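Local atomic coordinates of DNA repair and telomere maintenance protein nbs1 (PDB entry 3HUF), a protein that acts within the MRN complex in DNA double-strand break repair and telomere maintenance, binding phosphorylated proteins through its FHA and BRCT domains. Residues 173-184 / 197-208. Residues are numbered along the deposited sequence; the frame is centred on the assembly and turned at random.
Sequences TVIIDDSYLQYL and LMPDALECFKNI. With SCN (thiocyanate ion), chain E.
Helix 198-208 packs across strand 174-176 and helix 178-184, which lie within the first BRCT region, meeting Val174, Ile175, Tyr180 and their neighbours. Strand 174-176 is an outermost strand of the four-stranded parallel sheet, and helix 198-208 crosses it at 79°. Helix 178-184 runs nearly antiparallel to helix 198-208, their axes 10.0 Å apart. Phe205 lies flat against the strand backbone, with Ile175 N 3.4 Å above the centre of its ring. Its CG stands anti to the backbone N (chi1 -177°), which carries the ring over the strand. Phe205 CA also makes a CA-H...O contact of 3.2 Å with Ile175 O. Val174 touches helix 198-208 with both methyls: CG1 rests near Phe205 CB, and CG2 meets Leu202 CD2 at 3.7 Å. Tyr180 gives a polar link from helix 178-184 to Leu197, at the entry of the other helix. Ala201 CB sits over one face of its ring, a CH-pi contact 3.9 Å from the centroid. Tyr180 OH donates to Leu197 O at 2.6 Å, from well above the carbonyl plane. A phenylalanine in its place would probably leave Leu197 O without this donor, and the start of helix 198-208 less firmly tied. Cys204 SG lies 3.4 Å from Asp177 OD2. That same oxygen accepts from Ser179 OG at 2.7 Å on its syn side and, weakly, from Ser179 N, so Asp177 N-caps helix 178-184. Leu197 packs on the C-terminal part of helix 178-184, CD1 against Leu184 CD2 and CD2 against Tyr183. Its backbone N binds a thiocyanate ion, probably from the crystallisation liquor. The contact is thus mainly apolar, with a short hydrogen bond from the buried Tyr180 tying Leu197, just ahead of helix 198-208, to helix 178-184.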
loop_
_atom_site.group_PDB
_atom_site.type_symbol
_atom_site.label_atom_id
_atom_site.label_comp_id
_atom_site.label_asym_id
_atom_site.label_seq_id
_atom_site.Cartn_x
_atom_site.Cartn_y
_atom_site.Cartn_z
ATOM N N THR A 173 6.128 6.468 2.595
ATOM C CA THR A 173 4.862 5.777 2.722
ATOM C C THR A 173 3.819 6.802 3.174
ATOM O O THR A 173 4.159 7.779 3.836
ATOM C CB THR A 173 4.995 4.649 3.737
ATOM O OG1 THR A 173 6.087 3.818 3.342
ATOM C CG2 THR A 173 3.742 3.803 3.810
ATOM N N VAL A 174 2.568 6.597 2.771
ATOM C CA VAL A 174 1.452 7.435 3.197
ATOM C C VAL A 174 1.015 7.006 4.605
ATOM O O VAL A 174 0.682 5.857 4.844
ATOM C CB VAL A 174 0.267 7.325 2.191
ATOM C CG1 VAL A 174 -0.908 8.207 2.625
ATOM C CG2 VAL A 174 0.721 7.705 0.785
ATOM N N ILE A 175 1.031 7.941 5.553
ATOM C CA ILE A 175 0.686 7.599 6.921
ATOM C C ILE A 175 -0.779 7.907 7.168
ATOM O O ILE A 175 -1.257 8.997 6.907
ATOM C CB ILE A 175 1.619 8.309 7.935
ATOM C CG1 ILE A 175 3.064 7.801 7.759
ATOM C CG2 ILE A 175 1.113 8.111 9.382
ATOM C CD1 ILE A 175 4.059 8.614 8.535
ATOM N N ILE A 176 -1.518 6.919 7.640
ATOM C CA ILE A 176 -2.930 7.138 7.871
ATOM C C ILE A 176 -3.245 6.823 9.318
ATOM O O ILE A 176 -2.361 6.406 10.079
ATOM C CB ILE A 176 -3.787 6.262 6.921
ATOM C CG1 ILE A 176 -3.358 4.793 7.018
ATOM C CG2 ILE A 176 -3.687 6.788 5.490
ATOM C CD1 ILE A 176 -4.171 3.853 6.149
ATOM N N ASP A 177 -4.503 7.002 9.689
ATOM C CA ASP A 177 -4.945 6.574 10.991
ATOM C C ASP A 177 -6.342 5.991 10.956
ATOM O O ASP A 177 -6.922 5.796 9.890
ATOM C CB ASP A 177 -4.810 7.697 12.039
ATOM C CG ASP A 177 -5.688 8.913 11.753
ATOM O OD1 ASP A 177 -5.469 9.924 12.434
ATOM O OD2 ASP A 177 -6.600 8.895 10.892
ATOM N N ASP A 178 -6.830 5.702 12.160
ATOM C CA ASP A 178 -8.169 5.225 12.480
ATOM C C ASP A 178 -9.296 5.878 11.678
ATOM O O ASP A 178 -10.200 5.194 11.202
ATOM C CB ASP A 178 -8.388 5.546 13.968
ATOM C CG ASP A 178 -9.374 4.638 14.619
ATOM O OD1 ASP A 178 -8.941 3.557 15.077
ATOM O OD2 ASP A 178 -10.569 5.022 14.705
ATOM N N SER A 179 -9.261 7.205 11.551
ATOM C CA SER A 179 -10.321 7.948 10.853
ATOM C C SER A 179 -10.440 7.547 9.371
ATOM O O SER A 179 -11.543 7.469 8.834
ATOM C CB SER A 179 -10.130 9.472 11.007
ATOM O OG SER A 179 -9.012 9.933 10.254
ATOM N N TYR A 180 -9.316 7.282 8.717
ATOM C CA TYR A 180 -9.350 6.777 7.356
ATOM C C TYR A 180 -9.875 5.333 7.304
ATOM O O TYR A 180 -10.621 4.961 6.386
ATOM C CB TYR A 180 -7.982 6.875 6.682
ATOM C CG TYR A 180 -7.966 6.323 5.269
ATOM C CD1 TYR A 180 -8.538 7.034 4.206
ATOM C CD2 TYR A 180 -7.409 5.082 5.003
ATOM C CE1 TYR A 180 -8.525 6.513 2.908
ATOM C CE2 TYR A 180 -7.388 4.551 3.720
ATOM C CZ TYR A 180 -7.944 5.274 2.673
ATOM O OH TYR A 180 -7.915 4.717 1.411
ATOM N N LEU A 181 -9.502 4.521 8.289
ATOM C CA LEU A 181 -10.006 3.155 8.364
ATOM C C LEU A 181 -11.525 3.152 8.516
ATOM O O LEU A 181 -12.212 2.363 7.873
ATOM C CB LEU A 181 -9.338 2.386 9.505
ATOM C CG LEU A 181 -7.822 2.208 9.399
ATOM C CD1 LEU A 181 -7.269 1.537 10.645
ATOM C CD2 LEU A 181 -7.417 1.417 8.141
ATOM N N GLN A 182 -12.047 4.053 9.343
ATOM C CA GLN A 182 -13.490 4.206 9.510
ATOM C C GLN A 182 -14.181 4.508 8.167
ATOM O O GLN A 182 -15.232 3.947 7.865
ATOM C CB GLN A 182 -13.799 5.282 10.566
ATOM C CG GLN A 182 -13.433 4.839 11.985
ATOM C CD GLN A 182 -13.627 5.937 13.015
ATOM O OE1 GLN A 182 -14.143 7.013 12.700
ATOM N NE2 GLN A 182 -13.219 5.670 14.261
ATOM N N TYR A 183 -13.561 5.382 7.374
ATOM C CA TYR A 183 -13.970 5.625 6.002
ATOM C C TYR A 183 -13.984 4.339 5.172
ATOM O O TYR A 183 -14.995 4.030 4.554
ATOM C CB TYR A 183 -13.080 6.689 5.362
ATOM C CG TYR A 183 -13.230 6.853 3.864
ATOM C CD1 TYR A 183 -14.432 7.268 3.304
ATOM C CD2 TYR A 183 -12.152 6.626 3.005
ATOM C CE1 TYR A 183 -14.567 7.425 1.917
ATOM C CE2 TYR A 183 -12.277 6.784 1.624
ATOM C CZ TYR A 183 -13.482 7.189 1.092
ATOM O OH TYR A 183 -13.621 7.352 -0.275
ATOM N N LEU A 184 -12.894 3.575 5.161
ATOM C CA LEU A 184 -12.894 2.292 4.426
ATOM C C LEU A 184 -13.995 1.304 4.839
ATOM O O LEU A 184 -14.480 0.523 4.018
ATOM C CB LEU A 184 -11.539 1.603 4.508
ATOM C CG LEU A 184 -10.362 2.291 3.821
ATOM C CD1 LEU A 184 -9.123 1.426 3.926
ATOM C CD2 LEU A 184 -10.684 2.603 2.359
ATOM N N LEU A 197 -10.637 5.795 -3.197
ATOM C CA LEU A 197 -10.243 5.745 -1.785
ATOM C C LEU A 197 -8.851 6.334 -1.510
ATOM O O LEU A 197 -8.491 6.572 -0.354
ATOM C CB LEU A 197 -10.303 4.287 -1.271
ATOM C CG LEU A 197 -11.568 3.476 -1.630
ATOM C CD1 LEU A 197 -11.428 1.978 -1.300
ATOM C CD2 LEU A 197 -12.797 4.074 -0.985
ATOM N N MET A 198 -8.083 6.565 -2.573
ATOM C CA MET A 198 -6.678 6.973 -2.465
ATOM C C MET A 198 -6.426 8.417 -2.067
ATOM O O MET A 198 -5.540 8.661 -1.240
ATOM C CB MET A 198 -5.897 6.719 -3.771
ATOM C CG MET A 198 -5.713 5.306 -4.196
ATOM S SD MET A 198 -5.175 4.163 -2.911
ATOM C CE MET A 198 -4.361 2.926 -3.930
ATOM N N PRO A 199 -7.121 9.388 -2.702
ATOM C CA PRO A 199 -6.878 10.757 -2.297
ATOM C C PRO A 199 -7.250 11.078 -0.849
ATOM O O PRO A 199 -6.673 11.983 -0.272
ATOM C CB PRO A 199 -7.770 11.567 -3.263
ATOM C CG PRO A 199 -7.943 10.687 -4.439
ATOM C CD PRO A 199 -8.083 9.343 -3.819
ATOM N N ASP A 200 -8.223 10.370 -0.275
ATOM C CA ASP A 200 -8.635 10.646 1.107
ATOM C C ASP A 200 -7.532 10.200 2.037
ATOM O O ASP A 200 -7.333 10.794 3.087
ATOM C CB ASP A 200 -9.928 9.923 1.499
ATOM C CG ASP A 200 -11.177 10.599 0.951
ATOM O OD1 ASP A 200 -11.934 9.931 0.209
ATOM O OD2 ASP A 200 -11.422 11.777 1.250
ATOM N N ALA A 201 -6.812 9.156 1.639
ATOM C CA ALA A 201 -5.644 8.716 2.415
ATOM C C ALA A 201 -4.542 9.784 2.468
ATOM O O ALA A 201 -3.919 9.982 3.514
ATOM C CB ALA A 201 -5.105 7.414 1.864
ATOM N N LEU A 202 -4.318 10.460 1.338
ATOM C CA LEU A 202 -3.312 11.518 1.249
ATOM C C LEU A 202 -3.752 12.730 2.051
ATOM O O LEU A 202 -2.914 13.385 2.671
ATOM C CB LEU A 202 -3.049 11.925 -0.208
ATOM C CG LEU A 202 -2.438 10.850 -1.116
ATOM C CD1 LEU A 202 -2.640 11.179 -2.587
ATOM C CD2 LEU A 202 -0.943 10.611 -0.813
ATOM N N GLU A 203 -5.052 13.024 2.044
ATOM C CA GLU A 203 -5.580 14.148 2.821
ATOM C C GLU A 203 -5.440 13.879 4.307
ATOM O O GLU A 203 -5.101 14.774 5.080
ATOM C CB GLU A 203 -7.052 14.428 2.483
ATOM C CG GLU A 203 -7.254 15.370 1.313
ATOM C CD GLU A 203 -6.509 16.687 1.495
ATOM O OE1 GLU A 203 -6.786 17.422 2.470
ATOM O OE2 GLU A 203 -5.635 16.987 0.660
ATOM N N CYS A 204 -5.727 12.639 4.692
ATOM C CA CYS A 204 -5.552 12.185 6.062
ATOM C C CYS A 204 -4.086 12.376 6.500
ATOM O O CYS A 204 -3.813 12.950 7.555
ATOM C CB CYS A 204 -5.964 10.709 6.173
ATOM S SG CYS A 204 -5.731 9.989 7.829
ATOM N N PHE A 205 -3.167 11.922 5.657
ATOM C CA PHE A 205 -1.726 12.015 5.896
ATOM C C PHE A 205 -1.311 13.468 6.100
ATOM O O PHE A 205 -0.726 13.797 7.136
ATOM C CB PHE A 205 -0.982 11.382 4.717
ATOM C CG PHE A 205 0.539 11.343 4.863
ATOM C CD1 PHE A 205 1.167 11.458 6.111
ATOM C CD2 PHE A 205 1.331 11.163 3.740
ATOM C CE1 PHE A 205 2.561 11.419 6.216
ATOM C CE2 PHE A 205 2.719 11.122 3.842
ATOM C CZ PHE A 205 3.331 11.247 5.083
ATOM N N LYS A 206 -1.672 14.332 5.143
ATOM C CA LYS A 206 -1.322 15.734 5.197
ATOM C C LYS A 206 -1.865 16.416 6.458
ATOM O O LYS A 206 -1.220 17.297 7.007
ATOM C CB LYS A 206 -1.797 16.469 3.939
ATOM C CG LYS A 206 -1.033 16.033 2.692
ATOM C CD LYS A 206 -1.365 16.895 1.452
ATOM C CE LYS A 206 -1.099 16.092 0.144
ATOM N NZ LYS A 206 -1.083 16.965 -1.081
ATOM N N ASN A 207 -3.043 15.993 6.911
ATOM C CA ASN A 207 -3.641 16.604 8.096
ATOM C C ASN A 207 -2.927 16.107 9.355
ATOM O O ASN A 207 -2.654 16.900 10.256
ATOM C CB ASN A 207 -5.162 16.355 8.138
ATOM C CG ASN A 207 -5.873 17.267 9.098
ATOM O OD1 ASN A 207 -5.925 18.501 8.908
ATOM N ND2 ASN A 207 -6.450 16.673 10.148
ATOM N N ILE A 208 -2.577 14.813 9.382
ATOM C CA ILE A 208 -1.853 14.218 10.521
ATOM C C ILE A 208 -0.583 14.988 10.905
ATOM O O ILE A 208 -0.398 15.358 12.087
ATOM C CB ILE A 208 -1.500 12.708 10.299
ATOM C CG1 ILE A 208 -2.746 11.831 10.411
ATOM C CG2 ILE A 208 -0.454 12.245 11.294
ATOM C CD1 ILE A 208 -2.517 10.369 9.937
HETATM S S SCN E . -8.260 1.848 -6.585
HETATM C C SCN E . -8.637 2.781 -5.145
HETATM N N SCN E . -9.025 3.596 -4.377
#